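PDB 6ULY: amino acid adenylation domain-containing protein from Bacillus stratosphericus LAMA 585, which probably selects a keto acid and activates it as the acyl adenylate, as the adenylation domain of a nonribosomal depsipeptide synthetase module. Local coordinates for residues L22-L32 / T43-G51. Sequence-based numbering, arbitrary orientation.
Sequences LTEAAKTTNGL and TQSYAQLQG. With SO4 (sulfate ion), chain F.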
loop_
_atom_site.group_PDB
_atom_site.type_symbol
_atom_site.label_atom_id
_atom_site.label_comp_id
_atom_site.label_asym_id
_atom_site.label_seq_id
_atom_site.Cartn_x
_atom_site.Cartn_y
_atom_site.Cartn_z
ATOM N N LEU A 22 -26.781 12.848 -23.380
ATOM C CA LEU A 22 -28.136 12.742 -22.854
ATOM C C LEU A 22 -29.139 13.420 -23.777
ATOM O O LEU A 22 -30.252 12.918 -23.970
ATOM C CB LEU A 22 -28.190 13.350 -21.453
ATOM C CG LEU A 22 -29.522 13.237 -20.710
ATOM C CD1 LEU A 22 -29.916 11.780 -20.531
ATOM C CD2 LEU A 22 -29.445 13.941 -19.368
ATOM N N THR A 23 -28.762 14.560 -24.358
ATOM C CA THR A 23 -29.656 15.263 -25.273
ATOM C C THR A 23 -30.004 14.397 -26.476
ATOM O O THR A 23 -31.182 14.204 -26.800
ATOM C CB THR A 23 -29.010 16.576 -25.714
ATOM O OG1 THR A 23 -29.011 17.491 -24.613
ATOM C CG2 THR A 23 -29.759 17.184 -26.896
ATOM N N GLU A 24 -28.988 13.856 -27.151
ATOM C CA GLU A 24 -29.249 13.026 -28.322
ATOM C C GLU A 24 -29.978 11.741 -27.950
ATOM O O GLU A 24 -30.764 11.223 -28.751
ATOM C CB GLU A 24 -27.938 12.697 -29.034
ATOM C CG GLU A 24 -27.191 13.919 -29.575
ATOM C CD GLU A 24 -27.951 14.644 -30.675
ATOM O OE1 GLU A 24 -29.005 15.248 -30.383
ATOM O OE2 GLU A 24 -27.492 14.604 -31.836
ATOM N N ALA A 25 -29.728 11.211 -26.751
ATOM C CA ALA A 25 -30.423 10.001 -26.327
ATOM C C ALA A 25 -31.890 10.288 -26.032
ATOM O O ALA A 25 -32.759 9.458 -26.318
ATOM C CB ALA A 25 -29.740 9.405 -25.097
ATOM N N ALA A 26 -32.180 11.458 -25.455
ATOM C CA ALA A 26 -33.548 11.850 -25.150
ATOM C C ALA A 26 -34.392 12.051 -26.403
ATOM O O ALA A 26 -35.619 12.146 -26.294
ATOM C CB ALA A 26 -33.542 13.133 -24.312
ATOM N N LYS A 27 -33.771 12.121 -27.584
ATOM C CA LYS A 27 -34.520 12.235 -28.829
ATOM C C LYS A 27 -34.998 10.887 -29.346
ATOM O O LYS A 27 -35.900 10.846 -30.189
ATOM C CB LYS A 27 -33.663 12.919 -29.900
ATOM C CG LYS A 27 -33.252 14.338 -29.538
ATOM C CD LYS A 27 -32.332 14.955 -30.581
ATOM C CE LYS A 27 -31.904 16.356 -30.169
ATOM N NZ LYS A 27 -30.865 16.927 -31.078
ATOM N N THR A 28 -34.416 9.789 -28.867
ATOM C CA THR A 28 -34.883 8.462 -29.229
ATOM C C THR A 28 -36.109 8.104 -28.396
ATOM O O THR A 28 -36.546 8.859 -27.521
ATOM C CB THR A 28 -33.785 7.417 -29.017
ATOM O OG1 THR A 28 -33.626 7.163 -27.613
ATOM C CG2 THR A 28 -32.455 7.889 -29.605
ATOM N N THR A 29 -36.672 6.930 -28.669
ATOM C CA THR A 29 -37.731 6.370 -27.844
ATOM C C THR A 29 -37.207 5.323 -26.873
ATOM O O THR A 29 -37.994 4.743 -26.120
ATOM C CB THR A 29 -38.831 5.766 -28.729
ATOM O OG1 THR A 29 -38.281 4.732 -29.556
ATOM C CG2 THR A 29 -39.446 6.840 -29.611
ATOM N N ASN A 30 -35.900 5.082 -26.860
ATOM C CA ASN A 30 -35.316 4.089 -25.979
ATOM C C ASN A 30 -35.059 4.695 -24.604
ATOM O O ASN A 30 -35.258 5.889 -24.367
ATOM C CB ASN A 30 -34.033 3.539 -26.590
ATOM C CG ASN A 30 -34.283 2.813 -27.890
ATOM O OD1 ASN A 30 -35.375 2.292 -28.120
ATOM N ND2 ASN A 30 -33.273 2.775 -28.753
ATOM N N GLY A 31 -34.612 3.852 -23.680
ATOM C CA GLY A 31 -34.256 4.306 -22.355
ATOM C C GLY A 31 -33.876 3.171 -21.434
ATOM O O GLY A 31 -33.376 2.133 -21.880
ATOM N N LEU A 32 -34.126 3.358 -20.144
ATOM C CA LEU A 32 -33.723 2.416 -19.114
ATOM C C LEU A 32 -34.925 1.639 -18.594
ATOM O O LEU A 32 -36.050 2.147 -18.552
ATOM C CB LEU A 32 -33.043 3.145 -17.952
ATOM C CG LEU A 32 -31.758 3.894 -18.304
ATOM C CD1 LEU A 32 -31.892 5.383 -17.994
ATOM C CD2 LEU A 32 -30.577 3.281 -17.554
ATOM N N THR A 43 -39.727 1.507 -15.758
ATOM C CA THR A 43 -39.164 2.069 -16.977
ATOM C C THR A 43 -38.862 3.549 -16.789
ATOM O O THR A 43 -39.505 4.243 -15.997
ATOM C CB THR A 43 -40.111 1.897 -18.167
ATOM O OG1 THR A 43 -41.344 2.579 -17.901
ATOM C CG2 THR A 43 -40.372 0.427 -18.438
ATOM N N GLN A 44 -37.865 4.023 -17.539
ATOM C CA GLN A 44 -37.460 5.427 -17.504
ATOM C C GLN A 44 -36.802 5.720 -18.847
ATOM O O GLN A 44 -35.612 5.441 -19.028
ATOM C CB GLN A 44 -36.512 5.707 -16.348
ATOM C CG GLN A 44 -36.113 7.174 -16.194
ATOM C CD GLN A 44 -34.888 7.352 -15.303
ATOM O OE1 GLN A 44 -33.958 6.551 -15.350
ATOM N NE2 GLN A 44 -34.888 8.401 -14.485
ATOM N N SER A 45 -37.580 6.261 -19.780
ATOM C CA SER A 45 -37.033 6.607 -21.081
ATOM C C SER A 45 -35.884 7.597 -20.922
ATOM O O SER A 45 -35.752 8.285 -19.905
ATOM C CB SER A 45 -38.113 7.210 -21.976
ATOM O OG SER A 45 -38.513 8.480 -21.490
ATOM N N TYR A 46 -35.043 7.675 -21.956
ATOM C CA TYR A 46 -33.985 8.679 -21.944
ATOM C C TYR A 46 -34.566 10.083 -21.851
ATOM O O TYR A 46 -33.942 10.976 -21.262
ATOM C CB TYR A 46 -33.105 8.529 -23.184
ATOM C CG TYR A 46 -32.240 7.284 -23.153
ATOM C CD1 TYR A 46 -31.489 6.958 -22.023
ATOM C CD2 TYR A 46 -32.183 6.430 -24.245
ATOM C CE1 TYR A 46 -30.703 5.821 -21.989
ATOM C CE2 TYR A 46 -31.405 5.290 -24.219
ATOM C CZ TYR A 46 -30.663 4.992 -23.087
ATOM O OH TYR A 46 -29.882 3.860 -23.051
ATOM N N ALA A 47 -35.765 10.292 -22.405
ATOM C CA ALA A 47 -36.452 11.568 -22.236
ATOM C C ALA A 47 -36.885 11.766 -20.790
ATOM O O ALA A 47 -36.734 12.860 -20.235
ATOM C CB ALA A 47 -37.663 11.639 -23.173
ATOM N N GLN A 48 -37.427 10.720 -20.163
ATOM C CA GLN A 48 -37.780 10.812 -18.749
ATOM C C GLN A 48 -36.540 11.016 -17.887
ATOM O O GLN A 48 -36.556 11.813 -16.939
ATOM C CB GLN A 48 -38.536 9.555 -18.316
ATOM C CG GLN A 48 -39.955 9.446 -18.870
ATOM C CD GLN A 48 -40.670 8.200 -18.389
ATOM O OE1 GLN A 48 -40.479 7.111 -18.931
ATOM N NE2 GLN A 48 -41.494 8.353 -17.361
ATOM N N LEU A 49 -35.451 10.311 -18.204
ATOM C CA LEU A 49 -34.216 10.487 -17.444
ATOM C C LEU A 49 -33.770 11.944 -17.453
ATOM O O LEU A 49 -33.390 12.492 -16.411
ATOM C CB LEU A 49 -33.124 9.579 -18.009
ATOM C CG LEU A 49 -31.715 9.734 -17.432
ATOM C CD1 LEU A 49 -31.696 9.512 -15.921
ATOM C CD2 LEU A 49 -30.761 8.773 -18.125
ATOM N N GLN A 50 -33.834 12.598 -18.614
ATOM C CA GLN A 50 -33.408 13.992 -18.693
ATOM C C GLN A 50 -34.245 14.869 -17.769
ATOM O O GLN A 50 -33.706 15.687 -17.012
ATOM C CB GLN A 50 -33.498 14.482 -20.138
ATOM C CG GLN A 50 -32.839 15.834 -20.376
ATOM C CD GLN A 50 -32.920 16.270 -21.824
ATOM O OE1 GLN A 50 -33.814 15.851 -22.563
ATOM N NE2 GLN A 50 -31.979 17.108 -22.242
ATOM N N GLY A 51 -35.570 14.716 -17.822
ATOM C CA GLY A 51 -36.428 15.478 -16.930
ATOM C C GLY A 51 -36.226 15.107 -15.474
ATOM O O GLY A 51 -36.127 15.982 -14.607
HETATM S S SO4 F . -43.627 11.445 -15.728
HETATM O O1 SO4 F . -42.689 10.720 -16.535
HETATM O O2 SO4 F . -42.984 11.884 -14.522
HETATM O O3 SO4 F . -44.105 12.584 -16.456
HETATM O O4 SO4 F . -44.732 10.594 -15.399
#
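Tyr46 slides its ring into a slot between Gly31 and Ala25, an instructive case of a flat bump matched to a flat hollow. Gly31 CA lies 3.4 Å from the ring centroid, only 9° off the normal, in a CH-pi contact. Having no side chain, Gly31 can also pass close beside the backbone of Ser45, with 3.8 Å between Gly31 CA and Ser45 CA. The methyl of Ala25 covers the opposite face less centrally, 27° off its normal, while Thr28 OG1 sits in plane at the ring edge. With CG beside its backbone N (chi1 -71°), the ring stands in the gap between helix 18-26 and strand 31-35. The same residue is tied down at its root, where Tyr46 N gives a nearly straight bond of 3.0 Å to a lone pair of Asn30 O.

Beyond this slot the hairpin partners Leu32 and Gln44 exchange two backbone bonds, and their side chains run side by side on one face of the sheet. There Leu32 CD1 meets Leu49 CD2 at 3.6 Å, and Leu22 CD1 reaches the same Leu49 methyl at 3.9 Å, so Leu49 forms a knob touched by both the strand and the helix. Farther along, the extended Gln50 lies across Leu22 and brings OE1 against the Ala26 methyl. A capping box of Ser45 and Gln48 starts helix 46-62 directly after strand 41-45.

The hairpin 31-35/41-45 borders a mixed sheet, with strand 240-243 next inward; Tyr46 OH bonds to Cys239 O and Gln241 NE2. Helix 224-237 packs on Ala25, Leu32 and Tyr46, and helix 78-91 on Leu22 and Leu49.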